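Local coordinates for protein Cfl (PDB 7A9J) that is a coronafacic acid ligase that probably activates carboxylic acids at the expense of ATP, as in other members of the AMP-binding enzyme family, at residues A448-S453 with A469-Q474; N266-L271 with K291-N296; E500-K505 with S529-V534; L418-R423 with Y436-E441; G376-R381 with D408-E413. The protein carries 1 engineered substitution. All coordinates share one frame; numbering follows the deposited sequence.

Contact 1 of 5, residues A448-S453 with A469-Q474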
# COMPACT_ATOMS: atom_id res chain seq x y z
N ALA A 448 -5.00 18.90 24.81
CA ALA A 448 -5.62 19.89 23.94
C ALA A 448 -4.62 20.93 23.43
O ALA A 448 -4.76 21.43 22.31
CB ALA A 448 -6.76 20.58 24.68
N ASP A 449 -3.61 21.25 24.23
CA ASP A 449 -2.63 22.25 23.85
C ASP A 449 -1.49 21.71 22.99
O ASP A 449 -0.64 22.49 22.54
CB ASP A 449 -2.05 22.92 25.10
CG ASP A 449 -3.13 23.59 25.95
OD1 ASP A 449 -4.05 24.21 25.36
OD2 ASP A 449 -3.06 23.49 27.19
N ILE A 450 -1.44 20.40 22.72
CA ILE A 450 -0.34 19.79 21.97
C ILE A 450 -0.84 19.41 20.60
O ILE A 450 -1.68 18.51 20.46
CB ILE A 450 0.26 18.58 22.69
CG1 ILE A 450 0.90 19.02 24.01
CG2 ILE A 450 1.28 17.90 21.81
CD1 ILE A 450 1.51 17.90 24.79
N ALA A 451 -0.31 20.06 19.57
CA ALA A 451 -0.71 19.74 18.20
C ALA A 451 -0.00 18.49 17.69
O ALA A 451 -0.60 17.67 16.98
CB ALA A 451 -0.41 20.91 17.27
N ALA A 452 1.28 18.35 18.01
CA ALA A 452 2.05 17.25 17.47
C ALA A 452 3.26 17.08 18.37
O ALA A 452 3.59 17.96 19.17
CB ALA A 452 2.49 17.51 16.03
N SER A 453 3.90 15.93 18.24
CA SER A 453 5.00 15.63 19.12
C SER A 453 5.81 14.51 18.50
O SER A 453 5.26 13.66 17.80
CB SER A 453 4.49 15.23 20.51
OG SER A 453 5.58 14.74 21.27
N ALA A 469 11.38 15.14 24.32
CA ALA A 469 10.11 15.27 23.59
C ALA A 469 10.13 16.57 22.80
O ALA A 469 10.29 17.65 23.37
CB ALA A 469 8.92 15.28 24.56
N LEU A 470 9.95 16.45 21.49
CA LEU A 470 9.65 17.61 20.67
C LEU A 470 8.15 17.87 20.72
O LEU A 470 7.35 16.97 20.42
CB LEU A 470 10.15 17.36 19.25
CG LEU A 470 10.47 18.45 18.24
CD1 LEU A 470 11.25 19.55 18.92
CD2 LEU A 470 11.32 17.81 17.14
N ILE A 471 7.75 19.07 21.14
CA ILE A 471 6.35 19.41 21.39
C ILE A 471 5.96 20.55 20.45
O ILE A 471 6.56 21.63 20.50
CB ILE A 471 6.12 19.86 22.85
CG1 ILE A 471 6.57 18.79 23.85
CG2 ILE A 471 4.65 20.27 23.06
CD1 ILE A 471 5.71 17.57 23.85
N GLN A 472 4.91 20.33 19.66
CA GLN A 472 4.39 21.39 18.80
C GLN A 472 3.08 21.90 19.38
O GLN A 472 2.07 21.18 19.33
CB GLN A 472 4.18 20.90 17.37
CG GLN A 472 3.51 21.92 16.44
CD GLN A 472 3.35 21.39 15.03
OE1 GLN A 472 4.32 20.93 14.40
NE2 GLN A 472 2.13 21.44 14.52
N PRO A 473 3.06 23.11 19.96
CA PRO A 473 1.83 23.60 20.59
C PRO A 473 0.71 23.78 19.58
O PRO A 473 0.93 24.14 18.42
CB PRO A 473 2.27 24.94 21.20
CG PRO A 473 3.74 24.78 21.41
CD PRO A 473 4.20 24.00 20.21
N GLN A 474 -0.51 23.50 20.05
CA GLN A 474 -1.73 23.58 19.27
C GLN A 474 -2.13 25.04 19.06
O GLN A 474 -1.57 25.96 19.67
CB GLN A 474 -2.86 22.81 19.97
CG GLN A 474 -4.11 22.48 19.13
CD GLN A 474 -3.80 21.83 17.78
OE1 GLN A 474 -3.32 22.49 16.86
NE2 GLN A 474 -4.08 20.53 17.67
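A classic beta bulge, with A451 and A452 set against the single residue Q472, interrupts the antiparallel hairpin of strands 450-460 and 464-473 in the C-terminal domain. The carbonyl of Q472 serves both bulge residues. A451 N reaches Q472 O at 2.6 Å, nearly in line with the C=O bond (167° at the oxygen), while A452 N lies at 3.2 Å from Q472 O, in the carbonyl plane and on a lone pair. The return bond, Q472 N to A452 O at 2.8 Å, closes the ring of the hydrogen-bonded pair, whose side chains share a face of the sheet. Beyond the bulge the backbones stay paired, although I450 and P473 send their side chains in diverging directions, and Q474 N donates to D449 O at 2.7 Å.

Q474 then folds back over the bulge: its chain bends at chi2 (50°) and brings OE1 to 3.3 Å from A451 CB, the amide lying alongside the methyl. Toward the other end, S453 turns its OG anti to the backbone N (chi1 170°), and from there it donates to L470 O at 3.0 Å, adding a side-chain bond to the main-chain pairing. On the same face as S453, I471 passes I450 at a slant, I471 CG2 to I450 CG1 4.1 Å. This face is covered by two helices: L444 of helix 437-445 touches I450, S453 and I471, and I484 of helix 481-491 touches I450 and I471, while beyond strand 464-473 the sheet continues into strand 500-503.

Contact 2 of 5, residues N266-L271 with K291-N296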
# COMPACT_ATOMS: atom_id res chain seq x y z
N ASN A 266 -6.44 16.59 -7.89
CA ASN A 266 -7.66 17.31 -7.54
C ASN A 266 -8.60 16.42 -6.74
O ASN A 266 -9.81 16.40 -7.00
CB ASN A 266 -8.29 17.84 -8.84
CG ASN A 266 -7.44 18.91 -9.48
OD1 ASN A 266 -6.79 18.68 -10.51
ND2 ASN A 266 -7.43 20.10 -8.88
N ILE A 267 -8.06 15.73 -5.73
CA ILE A 267 -8.75 14.58 -5.14
C ILE A 267 -10.06 15.01 -4.49
O ILE A 267 -11.05 14.26 -4.53
CB ILE A 267 -7.84 13.81 -4.16
CG1 ILE A 267 -8.58 12.59 -3.57
CG2 ILE A 267 -7.32 14.73 -3.06
CD1 ILE A 267 -8.86 11.54 -4.63
N THR A 268 -10.08 16.16 -3.81
CA THR A 268 -11.32 16.57 -3.13
C THR A 268 -12.46 16.73 -4.13
O THR A 268 -13.56 16.21 -3.93
CB THR A 268 -11.10 17.87 -2.35
OG1 THR A 268 -10.08 17.64 -1.36
CG2 THR A 268 -12.38 18.29 -1.66
N GLU A 269 -12.21 17.46 -5.22
CA GLU A 269 -13.25 17.63 -6.23
C GLU A 269 -13.58 16.32 -6.92
O GLU A 269 -14.74 16.05 -7.23
CB GLU A 269 -12.85 18.71 -7.24
CG GLU A 269 -13.08 20.14 -6.72
CD GLU A 269 -14.57 20.47 -6.45
OE1 GLU A 269 -15.46 19.77 -6.99
OE2 GLU A 269 -14.84 21.44 -5.70
N THR A 270 -12.56 15.50 -7.21
CA THR A 270 -12.81 14.19 -7.79
C THR A 270 -13.70 13.33 -6.91
O THR A 270 -14.59 12.63 -7.41
CB THR A 270 -11.46 13.51 -8.04
OG1 THR A 270 -10.75 14.31 -9.01
CG2 THR A 270 -11.66 12.05 -8.54
N LEU A 271 -13.47 13.37 -5.59
CA LEU A 271 -14.26 12.53 -4.69
C LEU A 271 -15.69 13.03 -4.58
O LEU A 271 -16.62 12.22 -4.45
CB LEU A 271 -13.59 12.47 -3.31
CG LEU A 271 -12.35 11.58 -3.19
CD1 LEU A 271 -11.80 11.61 -1.78
CD2 LEU A 271 -12.76 10.12 -3.59
N LYS A 291 -6.03 17.82 4.78
CA LYS A 291 -5.51 19.17 4.68
C LYS A 291 -6.29 20.00 3.68
O LYS A 291 -6.47 21.21 3.88
CB LYS A 291 -4.03 19.13 4.31
CG LYS A 291 -3.40 20.53 4.37
CD LYS A 291 -1.90 20.54 4.12
CE LYS A 291 -1.11 20.46 5.42
NZ LYS A 291 0.26 20.98 5.20
N ASN A 292 -6.80 19.38 2.61
CA ASN A 292 -7.57 20.13 1.62
C ASN A 292 -8.85 20.73 2.22
O ASN A 292 -9.30 21.78 1.77
CB ASN A 292 -7.92 19.22 0.45
CG ASN A 292 -6.69 18.81 -0.33
OD1 ASN A 292 -5.60 19.36 -0.13
ND2 ASN A 292 -6.87 17.85 -1.24
N GLU A 293 -9.42 20.08 3.24
CA GLU A 293 -10.65 20.57 3.86
C GLU A 293 -10.47 21.87 4.62
O GLU A 293 -11.45 22.59 4.80
CB GLU A 293 -11.23 19.52 4.81
CG GLU A 293 -11.76 18.32 4.10
CD GLU A 293 -12.96 18.63 3.23
OE1 GLU A 293 -14.05 18.97 3.76
OE2 GLU A 293 -12.81 18.54 2.00
N GLU A 294 -9.25 22.14 5.11
CA GLU A 294 -9.01 23.37 5.84
C GLU A 294 -9.41 24.58 5.00
O GLU A 294 -9.96 25.56 5.53
CB GLU A 294 -7.54 23.44 6.27
CG GLU A 294 -6.62 24.19 5.31
CD GLU A 294 -5.16 23.79 5.41
OE1 GLU A 294 -4.50 23.69 4.35
OE2 GLU A 294 -4.66 23.59 6.55
N ASN A 295 -9.20 24.50 3.69
CA ASN A 295 -9.77 25.46 2.74
C ASN A 295 -11.13 24.95 2.30
O ASN A 295 -11.98 24.65 3.14
CB ASN A 295 -8.84 25.63 1.54
CG ASN A 295 -7.39 25.34 1.89
OD1 ASN A 295 -6.71 26.18 2.49
ND2 ASN A 295 -6.92 24.14 1.54
N ASN A 296 -11.34 24.84 0.99
CA ASN A 296 -12.60 24.36 0.45
C ASN A 296 -13.78 25.11 1.05
O ASN A 296 -13.61 26.14 1.70
CB ASN A 296 -12.75 22.86 0.69
CG ASN A 296 -12.42 22.05 -0.54
OD1 ASN A 296 -13.31 21.69 -1.31
ND2 ASN A 296 -11.14 21.77 -0.75
O HOH W 1 -10.69 17.00 1.26
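The backbones of the two helical segments come closest at T268 and N292, whose CA atoms are 7.0 Å apart, so side chains must bridge the space between helix 267-274 and helix 283-294. T268, in the first turn of its helix, carries the contact. Its hydroxyl takes a bond from the amide of N292, ND2 to OG1 3.2 Å with 150° at the hydrogen, and the acceptor lies in the amide plane. The hydroxyl's own proton goes to a water 2.8 Å from T268 OG1, and this water in turn donates to E293 OE2 at 2.7 Å. One OG1 thus ties together two successive residues of the other helix, directly and through solvent.

The methyl of T268, anti to the backbone N, meets the other segment as well, with CG2 3.5 Å from OD1 of the poorly ordered N296 and also near the E293 carboxylate. The side chain of I267 crosses that of N292 at about a right angle, its CG2 methyl 3.6 Å from N292 ND2. The second oxygen of E293, OE1, accepts from L300 N. Within the AMP-binding domain, I267 also rests on I289 of helix 283-294, and E293 packs against C325 and F326 of helix 316-326.

Contact 3 of 5, residues E500-K505 with S529-V534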
# COMPACT_ATOMS: atom_id res chain seq x y z
N GLU A 500 13.07 16.14 29.07
CA GLU A 500 13.24 17.46 28.50
C GLU A 500 12.20 17.68 27.41
O GLU A 500 11.83 16.75 26.71
CB GLU A 500 14.63 17.58 27.92
CG GLU A 500 14.97 18.88 27.32
CD GLU A 500 16.46 18.89 26.99
OE1 GLU A 500 17.27 18.76 27.93
OE2 GLU A 500 16.80 18.97 25.80
N TYR A 501 11.76 18.92 27.29
CA TYR A 501 10.75 19.33 26.32
C TYR A 501 11.36 20.40 25.41
O TYR A 501 11.95 21.37 25.90
CB TYR A 501 9.51 19.88 27.07
CG TYR A 501 8.85 18.81 27.89
CD1 TYR A 501 8.20 17.77 27.26
CD2 TYR A 501 8.89 18.81 29.28
CE1 TYR A 501 7.59 16.77 27.96
CE2 TYR A 501 8.26 17.79 30.02
CZ TYR A 501 7.62 16.77 29.32
OH TYR A 501 6.99 15.72 29.96
N ILE A 502 11.25 20.20 24.10
CA ILE A 502 11.67 21.19 23.12
C ILE A 502 10.42 21.69 22.41
O ILE A 502 9.79 20.94 21.66
CB ILE A 502 12.69 20.60 22.13
CG1 ILE A 502 13.94 20.13 22.88
CG2 ILE A 502 13.12 21.67 21.10
CD1 ILE A 502 15.00 19.47 22.00
N PHE A 503 10.05 22.93 22.66
CA PHE A 503 8.87 23.51 22.03
C PHE A 503 9.28 24.10 20.70
O PHE A 503 10.17 24.97 20.65
CB PHE A 503 8.21 24.57 22.91
CG PHE A 503 7.65 24.04 24.19
CD1 PHE A 503 8.48 23.82 25.28
CD2 PHE A 503 6.31 23.74 24.31
CE1 PHE A 503 7.98 23.31 26.47
CE2 PHE A 503 5.79 23.25 25.49
CZ PHE A 503 6.63 23.03 26.57
N ILE A 504 8.63 23.67 19.63
CA ILE A 504 8.87 24.19 18.29
C ILE A 504 7.53 24.19 17.57
O ILE A 504 6.77 23.22 17.68
CB ILE A 504 9.94 23.35 17.55
CG1 ILE A 504 10.43 24.08 16.31
CG2 ILE A 504 9.41 21.98 17.18
CD1 ILE A 504 11.58 23.37 15.62
N LYS A 505 7.19 25.27 16.89
CA LYS A 505 5.83 25.31 16.35
C LYS A 505 5.73 24.74 14.95
O LYS A 505 4.64 24.74 14.37
CB LYS A 505 5.26 26.73 16.43
CG LYS A 505 4.90 27.07 17.87
CD LYS A 505 4.05 28.31 18.05
CE LYS A 505 3.78 28.52 19.53
NZ LYS A 505 5.01 28.20 20.33
N SER A 529 18.59 24.81 19.58
CA SER A 529 18.94 26.19 19.26
C SER A 529 17.84 26.87 18.47
O SER A 529 17.77 28.10 18.44
CB SER A 529 20.26 26.27 18.49
OG SER A 529 20.09 25.77 17.18
N GLN A 530 16.96 26.09 17.84
CA GLN A 530 15.89 26.69 17.06
C GLN A 530 14.58 26.72 17.82
O GLN A 530 13.59 27.23 17.29
CB GLN A 530 15.74 25.94 15.73
CG GLN A 530 17.02 25.97 14.90
CD GLN A 530 17.49 27.39 14.63
OE1 GLN A 530 16.81 28.15 13.94
NE2 GLN A 530 18.65 27.77 15.19
N ALA A 531 14.57 26.24 19.06
CA ALA A 531 13.32 26.01 19.77
C ALA A 531 12.67 27.31 20.22
O ALA A 531 13.34 28.31 20.48
CB ALA A 531 13.57 25.13 20.98
N GLU A 532 11.34 27.30 20.30
CA GLU A 532 10.64 28.36 21.02
C GLU A 532 11.11 28.41 22.46
O GLU A 532 11.41 29.49 22.98
CB GLU A 532 9.12 28.14 20.94
CG GLU A 532 8.56 28.04 19.53
CD GLU A 532 8.88 29.25 18.67
OE1 GLU A 532 8.96 30.37 19.22
OE2 GLU A 532 9.05 29.09 17.45
N LYS A 533 11.21 27.26 23.11
CA LYS A 533 11.75 27.18 24.46
C LYS A 533 12.17 25.75 24.73
O LYS A 533 11.70 24.80 24.10
CB LYS A 533 10.72 27.63 25.52
CG LYS A 533 11.34 27.83 26.92
CD LYS A 533 10.32 28.32 27.97
CE LYS A 533 11.02 28.77 29.26
NZ LYS A 533 10.05 29.13 30.34
N VAL A 534 13.09 25.59 25.67
CA VAL A 534 13.50 24.28 26.13
C VAL A 534 13.32 24.24 27.63
O VAL A 534 13.60 25.21 28.33
CB VAL A 534 14.96 23.97 25.74
CG1 VAL A 534 15.30 22.57 26.18
CG2 VAL A 534 15.13 24.11 24.23
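F503 and the pair E532 and K533 form a classic beta bulge where strand 500-503 meets the last strand of the chain, 533-536, at the edge of the four-stranded mixed sheet of the C-terminal domain. Both main-chain polar atoms of F503 are used. F503 N donates to K533 O at 2.9 Å, with 165° at the hydrogen, whereas F503 O takes only a weak bond from E532 N, short at 2.6 Å but bent to 129°. K533 O also lies in the plane of the F503 ring at its edge, 3.6 Å from CD1. Two residues back, Y501 O receives a CA-H contact from V534 CA at 3.3 Å. The far side of strand 500-503 is satisfied by strand 464-473, through A469 and I471.

Among the side chains, E500 finds its polar partners beyond the two segments: OE1 pairs with R466 in a salt bridge and bonds T536 OG1, and OE2 bonds Y524 OH. Its aliphatic part lies aslant V534, CG to CG1 3.9 Å. K505 and E532 are oppositely charged, but K505 NZ and E532 OE1 stay 4.6 Å apart; NZ instead stands 3.6 Å from E532 CG, the two chains crossing at about a right angle. K505 N is buried here without a partner in the model. The apolar seam is close-fitting. I502, with CG2 anti to the backbone N, sets that methyl 3.5 Å from A531 CB, tighter than an ordinary carbon contact.

Contact 4 of 5, residues L418-R423 with Y436-E441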
# COMPACT_ATOMS: atom_id res chain seq x y z
N LEU A 418 -3.35 -6.42 18.01
CA LEU A 418 -1.90 -6.21 18.15
C LEU A 418 -1.68 -4.74 18.46
O LEU A 418 -1.82 -3.86 17.62
CB LEU A 418 -1.20 -6.62 16.86
CG LEU A 418 -1.40 -8.14 16.72
CD1 LEU A 418 -0.94 -8.49 15.32
CD2 LEU A 418 -0.50 -8.92 17.77
N ILE A 419 -1.39 -4.47 19.72
CA ILE A 419 -0.92 -3.15 20.10
C ILE A 419 0.43 -2.88 19.47
O ILE A 419 1.35 -3.72 19.51
CB ILE A 419 -0.86 -3.09 21.64
CG1 ILE A 419 -2.23 -3.22 22.26
CG2 ILE A 419 -0.19 -1.82 22.04
CD1 ILE A 419 -3.40 -2.42 21.65
N PHE A 420 0.61 -1.69 18.97
CA PHE A 420 1.81 -1.36 18.21
C PHE A 420 2.76 -0.56 19.08
O PHE A 420 2.39 0.48 19.62
CB PHE A 420 1.46 -0.61 16.92
CG PHE A 420 2.63 -0.39 16.02
CD1 PHE A 420 3.06 -1.42 15.19
CD2 PHE A 420 3.19 0.86 15.90
CE1 PHE A 420 4.11 -1.21 14.32
CE2 PHE A 420 4.26 1.07 15.02
CZ PHE A 420 4.72 0.04 14.27
N LEU A 421 3.97 -1.08 19.24
CA LEU A 421 4.94 -0.45 20.12
C LEU A 421 6.06 0.20 19.34
O LEU A 421 7.07 0.65 19.93
CB LEU A 421 5.51 -1.48 21.12
CG LEU A 421 4.37 -2.10 21.92
CD1 LEU A 421 4.90 -3.15 22.84
CD2 LEU A 421 3.74 -0.99 22.73
N GLY A 422 5.92 0.26 18.02
CA GLY A 422 6.89 0.97 17.21
C GLY A 422 7.93 0.04 16.61
O GLY A 422 7.89 -1.19 16.72
N ARG A 423 8.84 0.66 15.87
CA ARG A 423 9.97 -0.07 15.32
C ARG A 423 10.90 -0.53 16.44
O ARG A 423 11.19 0.20 17.39
CB ARG A 423 10.77 0.81 14.37
CG ARG A 423 9.98 1.31 13.21
CD ARG A 423 9.74 0.20 12.25
NE ARG A 423 10.98 -0.38 11.72
CZ ARG A 423 11.05 -1.53 11.03
NH1 ARG A 423 9.93 -2.26 10.79
NH2 ARG A 423 12.24 -1.95 10.62
N TYR A 436 8.92 3.07 24.54
CA TYR A 436 8.53 3.13 23.14
C TYR A 436 8.06 4.52 22.80
O TYR A 436 6.96 4.91 23.21
CB TYR A 436 7.39 2.12 22.90
CG TYR A 436 7.74 0.75 23.41
CD1 TYR A 436 8.78 0.04 22.85
CD2 TYR A 436 7.07 0.20 24.51
CE1 TYR A 436 9.15 -1.23 23.36
CE2 TYR A 436 7.40 -1.03 25.01
CZ TYR A 436 8.45 -1.74 24.43
OH TYR A 436 8.71 -2.97 24.93
N PRO A 437 8.80 5.26 21.96
CA PRO A 437 8.38 6.62 21.59
C PRO A 437 6.95 6.71 21.07
O PRO A 437 6.24 7.64 21.45
CB PRO A 437 9.41 7.00 20.51
CG PRO A 437 10.59 6.19 20.88
CD PRO A 437 10.07 4.89 21.34
N ILE A 438 6.52 5.79 20.20
CA ILE A 438 5.18 5.91 19.64
C ILE A 438 4.13 5.91 20.75
O ILE A 438 3.11 6.63 20.66
CB ILE A 438 4.94 4.82 18.59
CG1 ILE A 438 3.70 5.18 17.78
CG2 ILE A 438 4.68 3.44 19.19
CD1 ILE A 438 3.46 4.24 16.65
N GLU A 439 4.38 5.17 21.84
CA GLU A 439 3.42 5.15 22.94
C GLU A 439 3.40 6.50 23.68
O GLU A 439 2.33 7.01 24.05
CB GLU A 439 3.76 3.99 23.90
CG GLU A 439 2.91 3.88 25.15
CD GLU A 439 3.63 3.20 26.34
OE1 GLU A 439 4.44 2.27 26.13
OE2 GLU A 439 3.40 3.61 27.50
N ILE A 440 4.58 7.10 23.89
CA ILE A 440 4.63 8.39 24.58
C ILE A 440 4.00 9.47 23.72
O ILE A 440 3.26 10.33 24.23
CB ILE A 440 6.07 8.77 24.94
CG1 ILE A 440 6.70 7.70 25.83
CG2 ILE A 440 6.08 10.14 25.65
CD1 ILE A 440 8.18 7.92 26.04
N GLU A 441 4.33 9.48 22.42
CA GLU A 441 3.73 10.44 21.48
C GLU A 441 2.22 10.35 21.50
O GLU A 441 1.53 11.38 21.49
CB GLU A 441 4.26 10.18 20.06
CG GLU A 441 5.73 10.53 19.85
CD GLU A 441 6.38 9.77 18.69
OE1 GLU A 441 5.65 9.20 17.80
OE2 GLU A 441 7.61 9.78 18.62
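L421 lays its side chain over one face of the Y436 ring. CB stands above the ring centre, 4.0 Å from the centroid of Y436 and 12° off its normal, a CH-pi contact. With CG anti to the carbonyl carbon (chi1 -58°), the chain runs on over the same ring and its two methyls part. CD1 advances to 3.9 Å from Y436 CE2, toward the phenol end, while CD2 comes to 4.0 Å from Y436 CD2. The main chain joins in, L421 O lying 3.3 Å from Y436 CB. Y436 OH is hydrogen-bonded to N375 ND2, which anchors the far end of the ring, and E439 OE1 lies in the ring plane at its edge.

The contact brings together the two ends of the eighth core motif of this superfamily, which carries the hinge between the large N-terminal and small C-terminal domains: its first residues end strand 418-423, its last begin helix 437-445. The axes of strand and helix approach to 7.0 Å at 119°. I438 fills the angle between them. Its CG2 sits over the peptide joining L421 and G422, 3.5 Å from L421 C; G422 has no side chain, and a CB there would point at this methyl, so its absence lets CG2 come down on the main chain. The other branch of I438, with CG1 anti to the backbone N, carries CD1 to the edge of the F420 ring, in its plane and 3.5 Å from F420 CD2. G422 N lies over one face of that same ring, toward its rim.

Contact 5 of 5, residues G376-R381 with D408-E413; sequences GELLIR and DLVRQE
G376 and V410 grip each other by two main-chain bonds, and the close packing of this contact is confined to the short antiparallel pairing around them. G376 N donates to V410 O at 3.0 Å, V410 N returns a bond to G376 O at 2.9 Å, and L378 N reaches D408 O at 2.8 Å, nearly straight at 173°. Between these bonds lies the non-hydrogen-bonded pair E377 and L409, where L409 CD2 comes within 3.6 Å of E377 N. On the other face L378 passes V410 at a slant, CB to CG2 3.8 Å. G376 has no side chain on that face, and V410 CG2 also lies beside G376 O. D408, which closes the TGD motif of the family, is buried and held fast: OD1 bonds Y334 OH of the ligand pocket, and OD2 forms a salt bridge with R423.

The rest is loose. The strands cross at 94°, so they separate quickly beyond L378 and V410, toward R381 at one end and the exposed Q412 at the other. E377 is partly exposed, its chain extended and its OE2 held by G407 N. Strand 376-381 is flanked further by strands 365-368 and 404-406, and strand 408-412 by strand 418-423.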
# COMPACT_ATOMS: atom_id res chain seq x y z
N GLY A 376 7.21 -7.88 22.10
CA GLY A 376 8.34 -8.39 21.35
C GLY A 376 8.17 -8.18 19.87
O GLY A 376 7.15 -7.66 19.41
N GLU A 377 9.19 -8.59 19.12
CA GLU A 377 9.10 -8.47 17.66
C GLU A 377 8.00 -9.35 17.06
O GLU A 377 7.89 -10.53 17.37
CB GLU A 377 10.45 -8.82 17.02
CG GLU A 377 10.38 -8.58 15.51
CD GLU A 377 11.71 -8.76 14.78
OE1 GLU A 377 12.67 -9.32 15.37
OE2 GLU A 377 11.77 -8.34 13.59
N LEU A 378 7.21 -8.75 16.17
CA LEU A 378 6.16 -9.44 15.43
C LEU A 378 6.79 -10.23 14.29
O LEU A 378 7.47 -9.66 13.43
CB LEU A 378 5.15 -8.45 14.88
CG LEU A 378 4.11 -8.99 13.95
CD1 LEU A 378 3.31 -10.03 14.69
CD2 LEU A 378 3.26 -7.79 13.49
N LEU A 379 6.55 -11.54 14.31
CA LEU A 379 6.89 -12.47 13.24
C LEU A 379 5.61 -13.00 12.59
O LEU A 379 4.63 -13.26 13.28
CB LEU A 379 7.70 -13.65 13.79
CG LEU A 379 8.86 -13.36 14.75
CD1 LEU A 379 9.65 -14.62 15.08
CD2 LEU A 379 9.73 -12.34 14.10
N ILE A 380 5.62 -13.17 11.27
CA ILE A 380 4.37 -13.48 10.57
C ILE A 380 4.61 -14.60 9.57
O ILE A 380 5.61 -14.60 8.85
CB ILE A 380 3.77 -12.25 9.84
CG1 ILE A 380 3.49 -11.12 10.84
CG2 ILE A 380 2.43 -12.66 9.09
CD1 ILE A 380 3.27 -9.81 10.14
N ARG A 381 3.68 -15.55 9.53
CA ARG A 381 3.59 -16.48 8.42
C ARG A 381 2.23 -16.32 7.73
O ARG A 381 1.18 -16.28 8.40
CB ARG A 381 3.81 -17.92 8.92
CG ARG A 381 4.04 -18.92 7.82
CD ARG A 381 4.89 -20.09 8.42
NE ARG A 381 4.18 -20.73 9.52
CZ ARG A 381 4.71 -21.62 10.34
NH1 ARG A 381 5.98 -21.99 10.19
NH2 ARG A 381 3.98 -22.16 11.32
N ASP A 408 8.97 -4.80 13.74
CA ASP A 408 7.98 -4.06 14.53
C ASP A 408 7.74 -4.78 15.85
O ASP A 408 7.67 -6.01 15.90
CB ASP A 408 6.67 -3.92 13.78
CG ASP A 408 6.79 -3.01 12.54
OD1 ASP A 408 6.07 -3.27 11.56
OD2 ASP A 408 7.69 -2.11 12.57
N LEU A 409 7.63 -4.00 16.92
CA LEU A 409 7.33 -4.49 18.26
C LEU A 409 5.83 -4.44 18.50
O LEU A 409 5.17 -3.47 18.14
CB LEU A 409 8.00 -3.62 19.27
CG LEU A 409 9.52 -3.62 19.18
CD1 LEU A 409 10.12 -2.76 20.30
CD2 LEU A 409 9.99 -5.05 19.36
N VAL A 410 5.29 -5.47 19.14
CA VAL A 410 3.85 -5.52 19.40
C VAL A 410 3.62 -6.19 20.76
O VAL A 410 4.51 -6.79 21.38
CB VAL A 410 3.04 -6.29 18.34
CG1 VAL A 410 3.11 -5.60 16.96
CG2 VAL A 410 3.52 -7.76 18.29
N ARG A 411 2.37 -6.09 21.20
CA ARG A 411 1.85 -6.84 22.32
C ARG A 411 0.47 -7.28 21.91
O ARG A 411 -0.25 -6.51 21.28
CB ARG A 411 1.75 -5.99 23.60
CG ARG A 411 1.05 -6.71 24.70
CD ARG A 411 1.03 -5.86 25.97
NE ARG A 411 0.28 -4.61 25.80
CZ ARG A 411 0.86 -3.41 25.82
NH1 ARG A 411 2.18 -3.29 25.94
NH2 ARG A 411 0.12 -2.31 25.73
N GLN A 412 0.11 -8.53 22.20
CA GLN A 412 -1.17 -9.02 21.72
C GLN A 412 -2.14 -8.97 22.90
O GLN A 412 -1.83 -9.46 23.97
CB GLN A 412 -1.04 -10.42 21.17
CG GLN A 412 -2.30 -10.99 20.52
CD GLN A 412 -2.08 -12.47 20.37
OE1 GLN A 412 -1.85 -12.95 19.28
NE2 GLN A 412 -2.04 -13.19 21.49
N GLU A 413 -3.29 -8.33 22.70
CA GLU A 413 -4.27 -8.24 23.78
C GLU A 413 -5.11 -9.52 23.82
O GLU A 413 -5.07 -10.37 22.91
CB GLU A 413 -5.21 -7.03 23.56
CG GLU A 413 -4.46 -5.67 23.48
CD GLU A 413 -4.63 -4.85 24.74
OE1 GLU A 413 -5.26 -3.78 24.65
OE2 GLU A 413 -4.15 -5.29 25.83

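From the N terminus, contact 2 comes first, closing a helix-strand-helix stretch of the AMP-binding domain. Contact 5 follows, bringing strand 408-412 back to strand 376-381 after 26 residues, and contact 4 then closes the 12-residue passage from strand 418-423 to helix 437-445. Contact 1 joins the arms of a hairpin, and contact 3 brings the C-terminal strand to the sheet. All five lie in series, none nesting or crossing. Contacts 5 and 4 share neighbouring strands 408-412 and 418-423; helix 437-445 leads from contact 4 to contact 1; contacts 1 and 3 meet through strands 464-473 and 500-503. Contact 2 stands apart, its nearest atoms about 10 Å from contact 1.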